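Isomerase/lactonizing enzyme (Agrobacterium fabrum str. C58, PDB 2NQL) belongs to the enolase superfamily, pairing a capping domain with a TIM-barrel-like domain that carries a sodium ion, its precise function not being established. Local coordinates at residues I37-K40 and V45-T48; F118-L123 and E267-W272; K166-L171 and A195-N200. One frame throughout, in Å; residues are numbered along the deposited sequence. Where two conformers were deposited one is given.

Contact 1: I37-K40 and V45-T48; sequences IVRK and VYPT. With SO4 (sulfate ion), chain D.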
loop_
_atom_site.group_PDB
_atom_site.type_symbol
_atom_site.label_atom_id
_atom_site.label_comp_id
_atom_site.label_asym_id
_atom_site.label_seq_id
_atom_site.Cartn_x
_atom_site.Cartn_y
_atom_site.Cartn_z
ATOM N N ILE A 37 8.000 15.907 11.834
ATOM C CA ILE A 37 8.384 15.562 13.220
ATOM C C ILE A 37 7.812 14.221 13.667
ATOM O O ILE A 37 6.638 13.920 13.441
ATOM C CB ILE A 37 8.040 16.738 14.203
ATOM C CG1 ILE A 37 8.765 16.580 15.544
ATOM C CG2 ILE A 37 6.550 16.959 14.328
ATOM C CD1 ILE A 37 9.120 17.951 16.153
ATOM N N VAL A 38 8.660 13.392 14.259
ATOM C CA VAL A 38 8.241 12.077 14.729
ATOM C C VAL A 38 7.976 12.143 16.227
ATOM O O VAL A 38 8.846 12.578 16.976
ATOM C CB VAL A 38 9.290 10.968 14.384
ATOM C CG1 VAL A 38 9.037 9.691 15.176
ATOM C CG2 VAL A 38 9.224 10.620 12.914
ATOM N N ARG A 39 6.766 11.750 16.629
ATOM C CA ARG A 39 6.428 11.594 18.039
ATOM C C ARG A 39 7.106 10.350 18.607
ATOM O O ARG A 39 6.864 9.237 18.147
ATOM C CB ARG A 39 4.908 11.533 18.224
ATOM C CG ARG A 39 4.441 11.905 19.636
ATOM C CD ARG A 39 2.998 11.478 19.902
ATOM N NE ARG A 39 2.025 12.307 19.193
ATOM C CZ ARG A 39 0.715 12.065 19.151
ATOM N NH1 ARG A 39 0.200 11.016 19.774
ATOM N NH2 ARG A 39 -0.080 12.880 18.472
ATOM N N LYS A 40 7.967 10.552 19.594
ATOM C CA LYS A 40 8.787 9.467 20.137
ATOM C C LYS A 40 7.950 8.346 20.748
ATOM O O LYS A 40 8.293 7.170 20.622
ATOM C CB LYS A 40 9.823 10.004 21.126
ATOM C CG LYS A 40 11.027 10.595 20.437
ATOM C CD LYS A 40 12.099 11.015 21.430
ATOM C CE LYS A 40 12.977 12.093 20.828
ATOM N NZ LYS A 40 14.174 12.371 21.649
ATOM N N VAL A 45 5.168 9.790 12.197
ATOM C CA VAL A 45 5.538 11.108 11.691
ATOM C C VAL A 45 4.314 12.013 11.557
ATOM O O VAL A 45 3.214 11.549 11.242
ATOM C CB VAL A 45 6.318 11.010 10.330
ATOM C CG1 VAL A 45 5.377 10.630 9.170
ATOM C CG2 VAL A 45 7.096 12.308 10.025
ATOM N N TYR A 46 4.522 13.305 11.814
ATOM C CA TYR A 46 3.475 14.346 11.701
ATOM C C TYR A 46 4.017 15.516 10.908
ATOM O O TYR A 46 5.207 15.838 11.020
ATOM C CB TYR A 46 3.037 14.833 13.102
ATOM C CG TYR A 46 2.348 13.725 13.862
ATOM C CD1 TYR A 46 0.963 13.549 13.773
ATOM C CD2 TYR A 46 3.089 12.831 14.634
ATOM C CE1 TYR A 46 0.331 12.488 14.451
ATOM C CE2 TYR A 46 2.476 11.771 15.329
ATOM C CZ TYR A 46 1.094 11.609 15.223
ATOM O OH TYR A 46 0.497 10.579 15.910
ATOM N N PRO A 47 3.134 16.195 10.147
ATOM C CA PRO A 47 3.480 17.436 9.513
ATOM C C PRO A 47 3.406 18.590 10.519
ATOM O O PRO A 47 2.674 18.490 11.525
ATOM C CB PRO A 47 2.354 17.630 8.491
ATOM C CG PRO A 47 1.140 16.983 9.126
ATOM C CD PRO A 47 1.717 15.811 9.915
ATOM N N THR A 48 4.116 19.667 10.213
ATOM C CA THR A 48 4.049 20.900 10.991
ATOM C C THR A 48 3.186 21.952 10.276
ATOM O O THR A 48 3.499 23.140 10.257
ATOM C CB THR A 48 5.480 21.432 11.332
ATOM O OG1 THR A 48 6.258 21.541 10.132
ATOM C CG2 THR A 48 6.168 20.452 12.341
HETATM S S SO4 D . -3.245 10.569 13.926
HETATM O O1 SO4 D . -2.496 9.912 12.857
HETATM O O2 SO4 D . -2.404 10.526 15.126
HETATM O O3 SO4 D . -3.541 11.953 13.577
HETATM O O4 SO4 D . -4.483 9.832 14.154
#
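With CG turned anti to its own carbonyl carbon (chi1 -66°), Tyr46 sends its ring along the hairpin toward Arg39, whose chain, in the conformer described, one of two, bends at chi3 (-73°) to bring the guanidinium over the phenol end. In this tentative placement the two flat groups are almost parallel, and Tyr46 OH sits above the centre of the guanidinium, 3.5 Å from Arg39 NH2. The angle is too poor for a hydrogen bond, and the guanidinium simply lies over the hydroxyl. Tyr46 OH instead donates to O2 of a sulfate ion at 3.0 Å, the oxygen lying in the ring plane at its edge; His216 holds the same sulfate. Strands 36-38 and 45-47 form a two-stranded antiparallel hairpin in which Ile37 and Tyr46 are a hydrogen-bonded pair: Ile37 N reaches Tyr46 O at 2.9 Å, and Tyr46 N reaches Ile37 O at 2.7 Å. On the face of these two residues, Ile37 CG2 meets Thr48 CG2 at 4.0 Å, while Thr48 OG1 is bonded to Gly35 O. Val38 and Val45, a non-hydrogen-bonded pair, occupy the other face, with Val38 CG2 3.9 Å from Val45 CB. There Phe89 of the second subunit packs on Val38 and its Met109 on Val45. Arg112 of the second subunit makes a cation-pi contact with Tyr46 and donates to Val45 O.

Contact 2: F118-L123 and E267-W272; sequences FYVDAL and EWRTHW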
loop_
_atom_site.group_PDB
_atom_site.type_symbol
_atom_site.label_atom_id
_atom_site.label_comp_id
_atom_site.label_asym_id
_atom_site.label_seq_id
_atom_site.Cartn_x
_atom_site.Cartn_y
_atom_site.Cartn_z
ATOM N N PHE A 118 -0.607 4.882 -1.061
ATOM C CA PHE A 118 -0.681 6.057 -1.927
ATOM C C PHE A 118 -1.418 5.805 -3.229
ATOM O O PHE A 118 -2.001 6.717 -3.784
ATOM C CB PHE A 118 0.720 6.593 -2.237
ATOM C CG PHE A 118 1.416 7.141 -1.013
ATOM C CD1 PHE A 118 1.076 8.392 -0.522
ATOM C CD2 PHE A 118 2.391 6.373 -0.349
ATOM C CE1 PHE A 118 1.708 8.908 0.632
ATOM C CE2 PHE A 118 3.027 6.873 0.790
ATOM C CZ PHE A 118 2.668 8.143 1.288
ATOM N N TYR A 119 -1.349 4.581 -3.739
ATOM C CA TYR A 119 -2.044 4.276 -4.985
ATOM C C TYR A 119 -3.553 4.478 -4.831
ATOM O O TYR A 119 -4.156 5.185 -5.639
ATOM C CB TYR A 119 -1.772 2.845 -5.452
ATOM C CG TYR A 119 -2.171 2.631 -6.901
ATOM C CD1 TYR A 119 -1.460 3.230 -7.919
ATOM C CD2 TYR A 119 -3.261 1.795 -7.243
ATOM C CE1 TYR A 119 -1.800 3.024 -9.272
ATOM C CE2 TYR A 119 -3.627 1.593 -8.596
ATOM C CZ TYR A 119 -2.877 2.199 -9.595
ATOM O OH TYR A 119 -3.168 2.036 -10.932
ATOM N N VAL A 120 -4.128 3.909 -3.771
ATOM C CA VAL A 120 -5.553 4.103 -3.527
ATOM C C VAL A 120 -5.890 5.527 -3.088
ATOM O O VAL A 120 -6.958 6.025 -3.427
ATOM C CB VAL A 120 -6.240 2.958 -2.717
ATOM C CG1 VAL A 120 -7.789 3.208 -2.546
ATOM C CG2 VAL A 120 -6.054 1.615 -3.469
ATOM N N ASP A 121 -4.962 6.215 -2.410
ATOM C CA ASP A 121 -5.173 7.652 -2.122
ATOM C C ASP A 121 -5.431 8.373 -3.453
ATOM O O ASP A 121 -6.388 9.156 -3.586
ATOM C CB ASP A 121 -3.929 8.298 -1.485
ATOM C CG ASP A 121 -3.808 8.066 0.012
ATOM O OD1 ASP A 121 -4.694 7.463 0.648
ATOM O OD2 ASP A 121 -2.738 8.480 0.535
ATOM N N ALA A 122 -4.569 8.102 -4.434
ATOM C CA ALA A 122 -4.676 8.739 -5.744
ATOM C C ALA A 122 -5.998 8.410 -6.422
ATOM O O ALA A 122 -6.657 9.308 -6.965
ATOM C CB ALA A 122 -3.487 8.362 -6.650
ATOM N N LEU A 123 -6.370 7.131 -6.386
ATOM C CA LEU A 123 -7.625 6.677 -6.973
ATOM C C LEU A 123 -8.813 7.333 -6.294
ATOM O O LEU A 123 -9.788 7.657 -6.954
ATOM C CB LEU A 123 -7.754 5.172 -6.930
ATOM C CG LEU A 123 -6.679 4.314 -7.638
ATOM C CD1 LEU A 123 -7.090 2.816 -7.608
ATOM C CD2 LEU A 123 -6.411 4.806 -9.071
ATOM N N GLU A 267 -7.746 3.431 8.444
ATOM C CA GLU A 267 -6.515 3.312 7.669
ATOM C C GLU A 267 -6.627 2.225 6.582
ATOM O O GLU A 267 -5.669 1.951 5.869
ATOM C CB GLU A 267 -5.352 3.034 8.614
ATOM C CG GLU A 267 -5.331 1.603 9.179
ATOM C CD GLU A 267 -6.091 1.421 10.494
ATOM O OE1 GLU A 267 -7.167 2.012 10.672
ATOM O OE2 GLU A 267 -5.614 0.671 11.373
ATOM N N TRP A 268 -7.811 1.630 6.452
ATOM C CA TRP A 268 -8.097 0.734 5.316
ATOM C C TRP A 268 -8.142 1.494 4.004
ATOM O O TRP A 268 -8.158 2.732 3.994
ATOM C CB TRP A 268 -9.418 0.009 5.525
ATOM C CG TRP A 268 -9.432 -0.918 6.683
ATOM C CD1 TRP A 268 -8.370 -1.370 7.409
ATOM C CD2 TRP A 268 -10.591 -1.515 7.249
ATOM N NE1 TRP A 268 -8.804 -2.211 8.405
ATOM C CE2 TRP A 268 -10.164 -2.319 8.328
ATOM C CE3 TRP A 268 -11.963 -1.427 6.965
ATOM C CZ2 TRP A 268 -11.061 -3.044 9.126
ATOM C CZ3 TRP A 268 -12.855 -2.150 7.767
ATOM C CH2 TRP A 268 -12.394 -2.955 8.817
ATOM N N ARG A 269 -8.182 0.760 2.889
ATOM C CA ARG A 269 -8.398 1.392 1.595
ATOM C C ARG A 269 -9.606 0.824 0.829
ATOM O O ARG A 269 -10.260 1.547 0.110
ATOM C CB ARG A 269 -7.119 1.311 0.725
ATOM C CG ARG A 269 -5.879 2.020 1.310
ATOM C CD ARG A 269 -6.081 3.524 1.418
ATOM N NE ARG A 269 -4.827 4.243 1.688
ATOM C CZ ARG A 269 -4.322 4.431 2.902
ATOM N NH1 ARG A 269 -4.943 3.979 3.996
ATOM N NH2 ARG A 269 -3.173 5.072 3.028
ATOM N N THR A 270 -9.864 -0.488 0.945
ATOM C CA THR A 270 -10.929 -1.116 0.140
ATOM C C THR A 270 -11.672 -2.153 0.984
ATOM O O THR A 270 -11.242 -2.509 2.080
ATOM C CB THR A 270 -10.352 -1.864 -1.091
ATOM O OG1 THR A 270 -9.657 -3.013 -0.614
ATOM C CG2 THR A 270 -9.404 -0.946 -1.947
ATOM N N HIS A 271 -12.781 -2.661 0.451
ATOM C CA HIS A 271 -13.520 -3.719 1.114
ATOM C C HIS A 271 -12.662 -4.971 1.342
ATOM O O HIS A 271 -12.929 -5.742 2.269
ATOM C CB HIS A 271 -14.767 -4.067 0.298
ATOM C CG HIS A 271 -14.450 -4.697 -1.022
ATOM N ND1 HIS A 271 -14.416 -6.065 -1.199
ATOM C CD2 HIS A 271 -14.113 -4.149 -2.215
ATOM C CE1 HIS A 271 -14.096 -6.329 -2.454
ATOM N NE2 HIS A 271 -13.910 -5.186 -3.091
ATOM N N TRP A 272 -11.618 -5.161 0.521
ATOM C CA TRP A 272 -10.700 -6.286 0.746
ATOM C C TRP A 272 -10.024 -6.221 2.121
ATOM O O TRP A 272 -9.847 -7.234 2.823
ATOM C CB TRP A 272 -9.637 -6.330 -0.360
ATOM C CG TRP A 272 -10.163 -6.616 -1.732
ATOM C CD1 TRP A 272 -10.183 -5.767 -2.792
ATOM C CD2 TRP A 272 -10.721 -7.855 -2.196
ATOM N NE1 TRP A 272 -10.710 -6.391 -3.900
ATOM C CE2 TRP A 272 -11.048 -7.674 -3.563
ATOM C CE3 TRP A 272 -10.963 -9.105 -1.593
ATOM C CZ2 TRP A 272 -11.628 -8.685 -4.335
ATOM C CZ3 TRP A 272 -11.526 -10.115 -2.368
ATOM C CH2 TRP A 272 -11.851 -9.894 -3.723
#
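Helix 117-138 of the capping region meets the loop that follows barrel strand 262-264 and leads into helix 271-278, and Val120 and Arg269 make the main contact between them. The side chains slide past each other in opposite directions: Val120 CG1 lies 3.8 Å from Arg269 CB, and the arginine's CG and CD run on beside Val120 CB. A looser apolar touch joins Val120 CG2 to Thr270 CG2 at 4.5 Å. Arg269 bends at chi2 (-65°), which carries its guanidinium past the valine to Asp121. Asp121 OD1 stands 3.4 Å from Arg269 NE but well out of the guanidinium plane. With the oxygen so placed, no N-H points at it and the salt bridge rests on charge alone; the carboxylate and guanidinium planes are 7° apart. Directed bonds come from other groups: Arg269 NE donates to Gly117 O, at the start of the same helix, and Arg269 NH1 to Arg112 O of the second subunit. Asp121 OD1 is bonded to His292, and its OD2 to Tyr114 of the second subunit, whose ring also makes a cation-pi contact with Arg269. Partners from both domains and both chains thus surround the buried ion pair. Just beyond, Thr270 is the N-cap of helix 271-278, its OG1 accepting a weak bond from Trp272 N at 3.1 Å. Such docking of the N-terminal capping domain against a loop at the C-terminal end of a barrel strand is characteristic of the enolase superfamily.

Contact 3: K166-L171 and A195-N200; sequences KARGEL and AAEIAN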
loop_
_atom_site.group_PDB
_atom_site.type_symbol
_atom_site.label_atom_id
_atom_site.label_comp_id
_atom_site.label_asym_id
_atom_site.label_seq_id
_atom_site.Cartn_x
_atom_site.Cartn_y
_atom_site.Cartn_z
ATOM N N LYS A 166 -8.671 18.826 33.247
ATOM C CA LYS A 166 -9.793 19.693 33.590
ATOM C C LYS A 166 -10.301 20.488 32.391
ATOM O O LYS A 166 -11.516 20.535 32.159
ATOM C CB LYS A 166 -9.451 20.631 34.747
ATOM C CG LYS A 166 -10.603 20.812 35.728
ATOM C CD LYS A 166 -11.547 21.948 35.342
ATOM C CE LYS A 166 -11.000 23.296 35.771
ATOM N NZ LYS A 166 -11.733 24.425 35.135
ATOM N N ALA A 167 -9.390 21.096 31.627
ATOM C CA ALA A 167 -9.793 21.965 30.503
ATOM C C ALA A 167 -10.356 21.151 29.340
ATOM O O ALA A 167 -11.265 21.613 28.634
ATOM C CB ALA A 167 -8.631 22.872 30.045
ATOM N N ARG A 168 -9.856 19.924 29.177
ATOM C CA ARG A 168 -10.448 18.995 28.213
ATOM C C ARG A 168 -11.903 18.661 28.486
ATOM O O ARG A 168 -12.704 18.588 27.555
ATOM C CB ARG A 168 -9.616 17.728 28.031
ATOM C CG ARG A 168 -8.294 18.025 27.305
ATOM C CD ARG A 168 -7.595 16.768 26.827
ATOM N NE ARG A 168 -7.208 15.897 27.943
ATOM C CZ ARG A 168 -6.137 16.066 28.723
ATOM N NH1 ARG A 168 -5.301 17.084 28.533
ATOM N NH2 ARG A 168 -5.896 15.200 29.703
ATOM N N GLY A 169 -12.244 18.462 29.759
ATOM C CA GLY A 169 -13.632 18.220 30.139
ATOM C C GLY A 169 -14.496 19.453 29.969
ATOM O O GLY A 169 -15.652 19.361 29.558
ATOM N N GLU A 170 -13.921 20.615 30.261
ATOM C CA GLU A 170 -14.648 21.865 30.082
ATOM C C GLU A 170 -14.933 22.140 28.616
ATOM O O GLU A 170 -16.010 22.630 28.269
ATOM C CB GLU A 170 -13.904 23.023 30.740
ATOM C CG GLU A 170 -13.808 22.868 32.261
ATOM C CD GLU A 170 -15.078 23.242 33.019
ATOM O OE1 GLU A 170 -16.068 23.709 32.403
ATOM O OE2 GLU A 170 -15.076 23.088 34.257
ATOM N N LEU A 171 -13.976 21.801 27.757
ATOM C CA LEU A 171 -14.198 21.841 26.326
ATOM C C LEU A 171 -15.287 20.870 25.859
ATOM O O LEU A 171 -16.110 21.220 25.007
ATOM C CB LEU A 171 -12.879 21.640 25.582
ATOM C CG LEU A 171 -12.792 22.146 24.144
ATOM C CD1 LEU A 171 -13.140 23.640 24.028
ATOM C CD2 LEU A 171 -11.381 21.900 23.652
ATOM N N ALA A 195 -8.169 5.660 31.728
ATOM C CA ALA A 195 -9.139 5.460 32.797
ATOM C C ALA A 195 -9.481 6.753 33.524
ATOM O O ALA A 195 -10.652 7.040 33.756
ATOM C CB ALA A 195 -8.686 4.373 33.778
ATOM N N ALA A 196 -8.466 7.546 33.854
ATOM C CA ALA A 196 -8.698 8.810 34.526
ATOM C C ALA A 196 -9.406 9.808 33.598
ATOM O O ALA A 196 -10.277 10.558 34.054
ATOM C CB ALA A 196 -7.407 9.379 35.048
ATOM N N GLU A 197 -9.062 9.772 32.307
ATOM C CA GLU A 197 -9.710 10.617 31.303
ATOM C C GLU A 197 -11.197 10.316 31.125
ATOM O O GLU A 197 -12.020 11.243 31.185
ATOM C CB GLU A 197 -8.982 10.577 29.954
ATOM C CG GLU A 197 -9.384 11.719 28.984
ATOM C CD GLU A 197 -8.656 13.058 29.245
ATOM O OE1 GLU A 197 -7.548 13.057 29.828
ATOM O OE2 GLU A 197 -9.196 14.125 28.864
ATOM N N ILE A 198 -11.539 9.036 30.937
ATOM C CA ILE A 198 -12.937 8.640 30.753
ATOM C C ILE A 198 -13.768 8.855 32.015
ATOM O O ILE A 198 -14.922 9.264 31.921
ATOM C CB ILE A 198 -13.121 7.193 30.169
ATOM C CG1 ILE A 198 -14.543 7.001 29.602
ATOM C CG2 ILE A 198 -12.748 6.110 31.198
ATOM C CD1 ILE A 198 -14.751 5.762 28.697
ATOM N N ALA A 199 -13.160 8.600 33.179
ATOM C CA ALA A 199 -13.744 8.919 34.493
ATOM C C ALA A 199 -14.154 10.396 34.598
ATOM O O ALA A 199 -15.300 10.714 34.940
ATOM C CB ALA A 199 -12.738 8.566 35.613
ATOM N N ASN A 200 -13.221 11.286 34.270
ATOM C CA ASN A 200 -13.513 12.710 34.242
ATOM C C ASN A 200 -14.599 13.114 33.257
ATOM O O ASN A 200 -15.543 13.818 33.626
ATOM C CB ASN A 200 -12.247 13.530 34.002
ATOM C CG ASN A 200 -12.495 15.018 34.157
ATOM O OD1 ASN A 200 -12.822 15.490 35.246
ATOM N ND2 ASN A 200 -12.370 15.759 33.067
HETATM O O HOH W 1 -13.225 18.790 33.329
#
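Arg168 and Glu197 join helices 165-177 and 194-205 through a two-pronged salt bridge. The arginine grips the carboxylate side-on: Arg168 NE donates to Glu197 OE2 at 2.8 Å, and Arg168 NH2 donates to Glu197 OE1 at 2.7 Å along a nearly straight path (170° at the hydrogen). Both oxygens accept on their syn sides and lie near the guanidinium plane. The two flat groups are nevertheless not coplanar, being turned 32° apart, and the bond to OE2 leaves the carboxylate plane more than the bond to OE1. With each oxygen held by a different nitrogen, rotation of the carboxylate is restrained. Glu197 reaches across because its chain bends at chi2 (82°), bringing its end nearer the other helix than its first bond would suggest; the two side chains meet at about a right angle. The remaining guanidinium nitrogen, NH1, is bonded to Glu162 O, which steadies the arginine from its own side of the contact. One turn along, Asn200 approaches the backbone of Gly169, its ND2 4.0 Å from Gly169 CA. A water makes the polar connection here, donating to Lys166 O at 2.7 Å and accepting from Asn200 ND2 at 3.2 Å. The Leu165 side chain packs against those of Glu197 and Asn200. The two helices are successive outer helices of the barrel, separated in sequence by strand 182-186; Phe185 on that strand packs against Glu197 and Ile198, and helix 221-231 flanks the far side of 194-205 through Glu230 and Met231.

Overall arrangement
The three contacts hold different elements: contact 1 pairs the strands of a short hairpin, contact 2 docks a capping-region helix on a barrel loop, and contact 3 joins two outer barrel helices. Contacts 2 and 3 are both buried, contact 1 partly so; contact 2 lies nearest the chain's centre, its own centre about 12 Å away, against about 19 Å for contact 1 and 25 Å for contact 3, which is on the opposite side from contact 2. Contacts 1 and 2 both meet the second subunit, whose Arg112 serves each, whereas contact 3 stays within its chain. Backbone bonding dominates contact 1; the ion pair of contact 2 is undirected, that of contact 3 directed and bidentate.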